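Local structure of melanin biosynthesis protein TyrA, putative (Shewanella oneidensis, 2IIZ) at residues S58-Y70 with E100-I114. The protein binds heme b and probably acts as a peroxidase of the dye-decolorizing (DyP-type) family. Sequence-based numbering, arbitrary orientation.
Sequences SAFNGFVAIGANY and EYDLFVHLRCDRYDI. With EDO (1,2-ethanediol), chain E; EDO (1,2-ethanediol), chain D.
Phe63 pairs with His106 across two antiparallel strands, 61-67 and 103-109, at a hydrogen-bonded position. With CG set between backbone N and carbonyl carbon (chi1 69°), the phenylalanine ring leans across to the neighbouring strand and lies over His106 CB, a CH-pi contact 3.5 Å from the Phe63 centroid; only the CE2 corner reaches the imidazole. The two ring planes are nearly parallel but slid apart, Phe63 CE2 approaching His106 CG at 3.5 Å. The ring of Phe104, also on this face, stands at 87° to that of Phe63 and meets it through CE2, 4.1 Å from Phe63 CE1, completing an aromatic cluster. With an alanine at Phe63, His106 CB and one side of its imidazole would probably lose the cover they have here, and Phe104 the ring it meets diagonally across the strands. Farther along, Asn61 and Arg108 run side by side; both are held by Asn19, and the long, bent arginine also reaches Gln244 and the carbonyl of Glu17, so its buried charge is well supplied with acceptors.

The opposite face is aliphatic. Branched Val64 and Ile66 pack against Val105 and Leu103, with Ile66 CG1 3.7 Å from Leu103 CD2, while Gly62, lacking a side chain, suits a site where a CB would press on Leu107 and His106 O. At the strand end, the Asp102 carboxylate stacks over one face of the Tyr70 ring, its plane 10° away; its OD2 accepts a bond from Ala29 N. Asp102 and Leu103 form a classic beta bulge opposite Phe27.

Paired backbone bonds, such as Ala65 N to Phe104 O (2.8 Å), join the strands within the N-terminal half, probably ferredoxin-like as in this family. Strand 21-29 flanks 103-109, strand 291-301 of the C-terminal half continues the sheet beside 61-67, and helix 34-54 covers Phe60 and Val64.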
loop_
_atom_site.group_PDB
_atom_site.type_symbol
_atom_site.label_atom_id
_atom_site.label_comp_id
_atom_site.label_asym_id
_atom_site.label_seq_id
_atom_site.Cartn_x
_atom_site.Cartn_y
_atom_site.Cartn_z
ATOM N N SER A 58 5.214 18.438 0.198
ATOM C CA SER A 58 5.491 16.994 0.217
ATOM C C SER A 58 6.051 16.524 -1.115
ATOM O O SER A 58 5.844 15.381 -1.508
ATOM C CB SER A 58 4.211 16.231 0.548
ATOM O OG SER A 58 3.282 16.283 -0.523
ATOM N N ALA A 59 6.758 17.422 -1.797
ATOM C CA ALA A 59 7.483 17.126 -3.044
ATOM C C ALA A 59 6.698 16.301 -4.062
ATOM O O ALA A 59 7.219 15.332 -4.637
ATOM C CB ALA A 59 8.801 16.474 -2.724
ATOM N N PHE A 60 5.443 16.686 -4.286
ATOM C CA PHE A 60 4.589 15.930 -5.188
ATOM C C PHE A 60 5.093 16.087 -6.594
ATOM O O PHE A 60 5.564 17.167 -6.979
ATOM C CB PHE A 60 3.135 16.390 -5.127
ATOM C CG PHE A 60 2.256 15.705 -6.125
ATOM C CD1 PHE A 60 2.233 16.119 -7.459
ATOM C CD2 PHE A 60 1.449 14.641 -5.742
ATOM C CE1 PHE A 60 1.421 15.480 -8.404
ATOM C CE2 PHE A 60 0.634 13.997 -6.670
ATOM C CZ PHE A 60 0.622 14.420 -8.011
ATOM N N ASN A 61 4.990 15.012 -7.370
ATOM C CA ASN A 61 5.248 15.102 -8.803
ATOM C C ASN A 61 4.778 13.844 -9.493
ATOM O O ASN A 61 4.502 12.844 -8.829
ATOM C CB ASN A 61 6.720 15.305 -9.081
ATOM C CG ASN A 61 7.524 14.118 -8.690
ATOM O OD1 ASN A 61 7.605 13.123 -9.435
ATOM N ND2 ASN A 61 8.134 14.193 -7.508
ATOM N N GLY A 62 4.692 13.915 -10.824
ATOM C CA GLY A 62 3.975 12.923 -11.597
ATOM C C GLY A 62 4.057 13.113 -13.106
ATOM O O GLY A 62 4.484 14.157 -13.600
ATOM N N PHE A 63 3.645 12.082 -13.833
ATOM C CA PHE A 63 3.501 12.188 -15.257
ATOM C C PHE A 63 2.454 11.234 -15.797
ATOM O O PHE A 63 2.146 10.230 -15.167
ATOM C CB PHE A 63 4.864 12.064 -15.984
ATOM C CG PHE A 63 5.494 10.703 -15.942
ATOM C CD1 PHE A 63 5.011 9.659 -16.717
ATOM C CD2 PHE A 63 6.594 10.469 -15.144
ATOM C CE1 PHE A 63 5.616 8.388 -16.678
ATOM C CE2 PHE A 63 7.187 9.218 -15.107
ATOM C CZ PHE A 63 6.689 8.181 -15.880
ATOM N N VAL A 64 1.909 11.586 -16.964
ATOM C CA VAL A 64 1.099 10.706 -17.804
ATOM C C VAL A 64 1.868 10.352 -19.075
ATOM O O VAL A 64 2.341 11.248 -19.789
ATOM C CB VAL A 64 -0.202 11.367 -18.279
ATOM C CG1 VAL A 64 -1.160 10.313 -18.860
ATOM C CG2 VAL A 64 -0.874 12.094 -17.135
ATOM N N ALA A 65 1.971 9.047 -19.336
ATOM C CA ALA A 65 2.599 8.501 -20.537
ATOM C C ALA A 65 1.636 7.579 -21.249
ATOM O O ALA A 65 0.672 7.091 -20.655
ATOM C CB ALA A 65 3.844 7.749 -20.188
ATOM N N ILE A 66 1.932 7.350 -22.526
ATOM C CA ILE A 66 1.006 6.767 -23.496
ATOM C C ILE A 66 1.623 5.536 -24.179
ATOM O O ILE A 66 2.750 5.596 -24.653
ATOM C CB ILE A 66 0.669 7.842 -24.551
ATOM C CG1 ILE A 66 -0.169 8.944 -23.895
ATOM C CG2 ILE A 66 -0.072 7.260 -25.742
ATOM C CD1 ILE A 66 0.047 10.256 -24.521
ATOM N N GLY A 67 0.885 4.430 -24.235
ATOM C CA GLY A 67 1.460 3.160 -24.681
ATOM C C GLY A 67 1.892 3.167 -26.141
ATOM O O GLY A 67 1.286 3.843 -26.975
ATOM N N ALA A 68 2.939 2.412 -26.453
ATOM C CA ALA A 68 3.470 2.375 -27.824
ATOM C C ALA A 68 2.421 1.896 -28.835
ATOM O O ALA A 68 2.321 2.426 -29.951
ATOM C CB ALA A 68 4.706 1.488 -27.883
ATOM N N ASN A 69 1.643 0.894 -28.435
ATOM C CA ASN A 69 0.646 0.271 -29.314
ATOM C C ASN A 69 -0.691 1.031 -29.416
ATOM O O ASN A 69 -1.587 0.622 -30.149
ATOM C CB ASN A 69 0.398 -1.182 -28.864
ATOM C CG ASN A 69 1.460 -2.142 -29.378
ATOM O OD1 ASN A 69 2.416 -1.729 -30.038
ATOM N ND2 ASN A 69 1.295 -3.429 -29.078
ATOM N N TYR A 70 -0.820 2.127 -28.678
ATOM C CA TYR A 70 -2.030 2.946 -28.717
ATOM C C TYR A 70 -1.783 4.364 -29.214
ATOM O O TYR A 70 -2.735 5.088 -29.503
ATOM C CB TYR A 70 -2.619 3.008 -27.319
ATOM C CG TYR A 70 -3.976 3.632 -27.252
ATOM C CD1 TYR A 70 -5.051 3.068 -27.926
ATOM C CD2 TYR A 70 -4.190 4.788 -26.509
ATOM C CE1 TYR A 70 -6.310 3.641 -27.866
ATOM C CE2 TYR A 70 -5.438 5.366 -26.442
ATOM C CZ TYR A 70 -6.496 4.792 -27.121
ATOM O OH TYR A 70 -7.738 5.367 -27.051
ATOM N N GLU A 100 1.625 -4.662 -22.891
ATOM C CA GLU A 100 1.499 -3.243 -23.126
ATOM C C GLU A 100 0.173 -2.763 -22.573
ATOM O O GLU A 100 -0.799 -3.540 -22.540
ATOM C CB GLU A 100 1.542 -2.950 -24.620
ATOM C CG GLU A 100 2.706 -3.615 -25.366
ATOM C CD GLU A 100 4.016 -2.879 -25.251
ATOM O OE1 GLU A 100 4.128 -1.897 -24.480
ATOM O OE2 GLU A 100 4.949 -3.296 -25.955
ATOM N N TYR A 101 0.157 -1.491 -22.149
ATOM C CA TYR A 101 -1.040 -0.802 -21.643
ATOM C C TYR A 101 -1.185 0.522 -22.390
ATOM O O TYR A 101 -0.177 1.133 -22.745
ATOM C CB TYR A 101 -0.935 -0.527 -20.135
ATOM C CG TYR A 101 -0.656 -1.769 -19.319
ATOM C CD1 TYR A 101 -1.688 -2.635 -18.960
ATOM C CD2 TYR A 101 0.647 -2.082 -18.909
ATOM C CE1 TYR A 101 -1.436 -3.781 -18.214
ATOM C CE2 TYR A 101 0.914 -3.221 -18.162
ATOM C CZ TYR A 101 -0.134 -4.069 -17.817
ATOM O OH TYR A 101 0.114 -5.202 -17.079
ATOM N N ASP A 102 -2.432 0.953 -22.616
ATOM C CA ASP A 102 -2.722 2.180 -23.374
ATOM C C ASP A 102 -2.214 3.454 -22.690
ATOM O O ASP A 102 -1.666 4.349 -23.345
ATOM C CB ASP A 102 -4.232 2.321 -23.626
ATOM C CG ASP A 102 -4.771 1.284 -24.597
ATOM O OD1 ASP A 102 -3.980 0.513 -25.183
ATOM O OD2 ASP A 102 -5.999 1.238 -24.771
ATOM N N LEU A 103 -2.408 3.528 -21.380
ATOM C CA LEU A 103 -2.006 4.696 -20.609
ATOM C C LEU A 103 -1.403 4.316 -19.271
ATOM O O LEU A 103 -1.844 3.361 -18.614
ATOM C CB LEU A 103 -3.202 5.599 -20.346
ATOM C CG LEU A 103 -3.889 6.239 -21.542
ATOM C CD1 LEU A 103 -5.149 6.919 -21.042
ATOM C CD2 LEU A 103 -2.980 7.246 -22.239
ATOM N N PHE A 104 -0.397 5.094 -18.887
ATOM C CA PHE A 104 0.304 4.942 -17.630
ATOM C C PHE A 104 0.290 6.299 -16.926
ATOM O O PHE A 104 0.662 7.330 -17.515
ATOM C CB PHE A 104 1.729 4.463 -17.907
ATOM C CG PHE A 104 2.613 4.342 -16.681
ATOM C CD1 PHE A 104 2.115 3.906 -15.460
ATOM C CD2 PHE A 104 3.960 4.655 -16.766
ATOM C CE1 PHE A 104 2.940 3.796 -14.355
ATOM C CE2 PHE A 104 4.780 4.548 -15.671
ATOM C CZ PHE A 104 4.265 4.114 -14.457
ATOM N N VAL A 105 -0.152 6.276 -15.667
ATOM C CA VAL A 105 -0.120 7.431 -14.804
ATOM C C VAL A 105 0.817 7.112 -13.647
ATOM O O VAL A 105 0.555 6.212 -12.817
ATOM C CB VAL A 105 -1.528 7.788 -14.262
ATOM C CG1 VAL A 105 -1.454 8.930 -13.283
ATOM C CG2 VAL A 105 -2.461 8.160 -15.394
ATOM N N HIS A 106 1.907 7.869 -13.606
ATOM C CA HIS A 106 2.972 7.705 -12.636
ATOM C C HIS A 106 2.905 8.833 -11.646
ATOM O O HIS A 106 3.125 9.991 -12.018
ATOM C CB HIS A 106 4.281 7.788 -13.378
ATOM C CG HIS A 106 5.487 7.685 -12.512
ATOM N ND1 HIS A 106 6.172 6.502 -12.335
ATOM C CD2 HIS A 106 6.144 8.615 -11.790
ATOM C CE1 HIS A 106 7.199 6.707 -11.534
ATOM N NE2 HIS A 106 7.205 7.980 -11.187
ATOM N N LEU A 107 2.606 8.499 -10.391
ATOM C CA LEU A 107 2.403 9.516 -9.355
ATOM C C LEU A 107 3.342 9.340 -8.183
ATOM O O LEU A 107 3.577 8.215 -7.725
ATOM C CB LEU A 107 0.961 9.493 -8.838
ATOM C CG LEU A 107 -0.131 9.538 -9.898
ATOM C CD1 LEU A 107 -1.515 9.435 -9.251
ATOM C CD2 LEU A 107 -0.029 10.793 -10.753
ATOM N N ARG A 108 3.867 10.458 -7.684
ATOM C CA ARG A 108 4.849 10.402 -6.589
ATOM C C ARG A 108 4.706 11.484 -5.535
ATOM O O ARG A 108 4.248 12.583 -5.831
ATOM C CB ARG A 108 6.263 10.386 -7.170
ATOM C CG ARG A 108 6.813 8.990 -7.152
ATOM C CD ARG A 108 7.892 8.775 -8.106
ATOM N NE ARG A 108 9.083 9.523 -7.770
ATOM C CZ ARG A 108 10.294 9.263 -8.254
ATOM N NH1 ARG A 108 10.500 8.252 -9.090
ATOM N NH2 ARG A 108 11.304 10.022 -7.888
ATOM N N CYS A 109 5.100 11.150 -4.300
ATOM C CA CYS A 109 4.979 12.069 -3.165
ATOM C C CYS A 109 5.622 11.466 -1.917
ATOM O O CYS A 109 5.724 10.233 -1.783
ATOM C CB CYS A 109 3.493 12.334 -2.870
ATOM S SG CYS A 109 3.138 13.726 -1.774
ATOM N N ASP A 110 6.045 12.334 -1.006
ATOM C CA ASP A 110 6.508 11.925 0.325
ATOM C C ASP A 110 5.347 11.660 1.309
ATOM O O ASP A 110 5.567 11.275 2.461
ATOM C CB ASP A 110 7.466 12.983 0.864
ATOM C CG ASP A 110 8.707 13.115 -0.009
ATOM O OD1 ASP A 110 8.993 12.177 -0.789
ATOM O OD2 ASP A 110 9.399 14.144 0.069
ATOM N N ARG A 111 4.119 11.866 0.837
ATOM C CA ARG A 111 2.917 11.585 1.614
ATOM C C ARG A 111 2.061 10.655 0.793
ATOM O O ARG A 111 1.833 10.880 -0.397
ATOM C CB ARG A 111 2.127 12.863 1.911
ATOM C CG ARG A 111 2.785 13.760 2.932
ATOM C CD ARG A 111 1.945 14.954 3.306
ATOM N NE ARG A 111 0.628 14.571 3.829
ATOM C CZ ARG A 111 -0.200 15.419 4.441
ATOM N NH1 ARG A 111 0.141 16.689 4.616
ATOM N NH2 ARG A 111 -1.378 15.003 4.892
ATOM N N TYR A 112 1.586 9.613 1.449
ATOM C CA TYR A 112 0.810 8.548 0.820
ATOM C C TYR A 112 -0.638 8.927 0.757
ATOM O O TYR A 112 -1.330 8.546 -0.160
ATOM C CB TYR A 112 0.975 7.310 1.684
ATOM C CG TYR A 112 0.288 6.021 1.296
ATOM C CD1 TYR A 112 -1.064 5.810 1.586
ATOM C CD2 TYR A 112 1.001 4.988 0.674
ATOM C CE1 TYR A 112 -1.692 4.610 1.250
ATOM C CE2 TYR A 112 0.382 3.770 0.329
ATOM C CZ TYR A 112 -0.967 3.583 0.620
ATOM O OH TYR A 112 -1.612 2.391 0.291
ATOM N N ASP A 113 -1.095 9.681 1.747
ATOM C CA ASP A 113 -2.491 10.051 1.793
ATOM C C ASP A 113 -2.832 10.951 0.605
ATOM O O ASP A 113 -3.912 10.857 0.016
ATOM C CB ASP A 113 -2.898 10.640 3.174
ATOM C CG ASP A 113 -2.052 11.854 3.642
ATOM O OD1 ASP A 113 -1.097 12.317 2.951
ATOM O OD2 ASP A 113 -2.381 12.358 4.764
ATOM N N ILE A 114 -1.892 11.813 0.246
ATOM C CA ILE A 114 -2.091 12.720 -0.854
ATOM C C ILE A 114 -2.131 11.998 -2.191
ATOM O O ILE A 114 -2.858 12.402 -3.085
ATOM C CB ILE A 114 -0.997 13.794 -0.847
ATOM C CG1 ILE A 114 -1.309 14.799 0.257
ATOM C CG2 ILE A 114 -0.890 14.480 -2.185
ATOM C CD1 ILE A 114 -0.180 15.748 0.517
HETATM C C1 EDO E . 1.118 10.130 5.024
HETATM O O1 EDO E . -0.050 9.362 4.674
HETATM C C2 EDO E . 2.358 9.248 4.835
HETATM O O2 EDO E . 3.587 9.997 4.765
HETATM C C1 EDO D . 12.368 12.437 1.004
HETATM O O1 EDO D . 13.571 12.609 0.263
HETATM C C2 EDO D . 12.482 13.171 2.335
HETATM O O2 EDO D . 11.180 13.358 2.907
#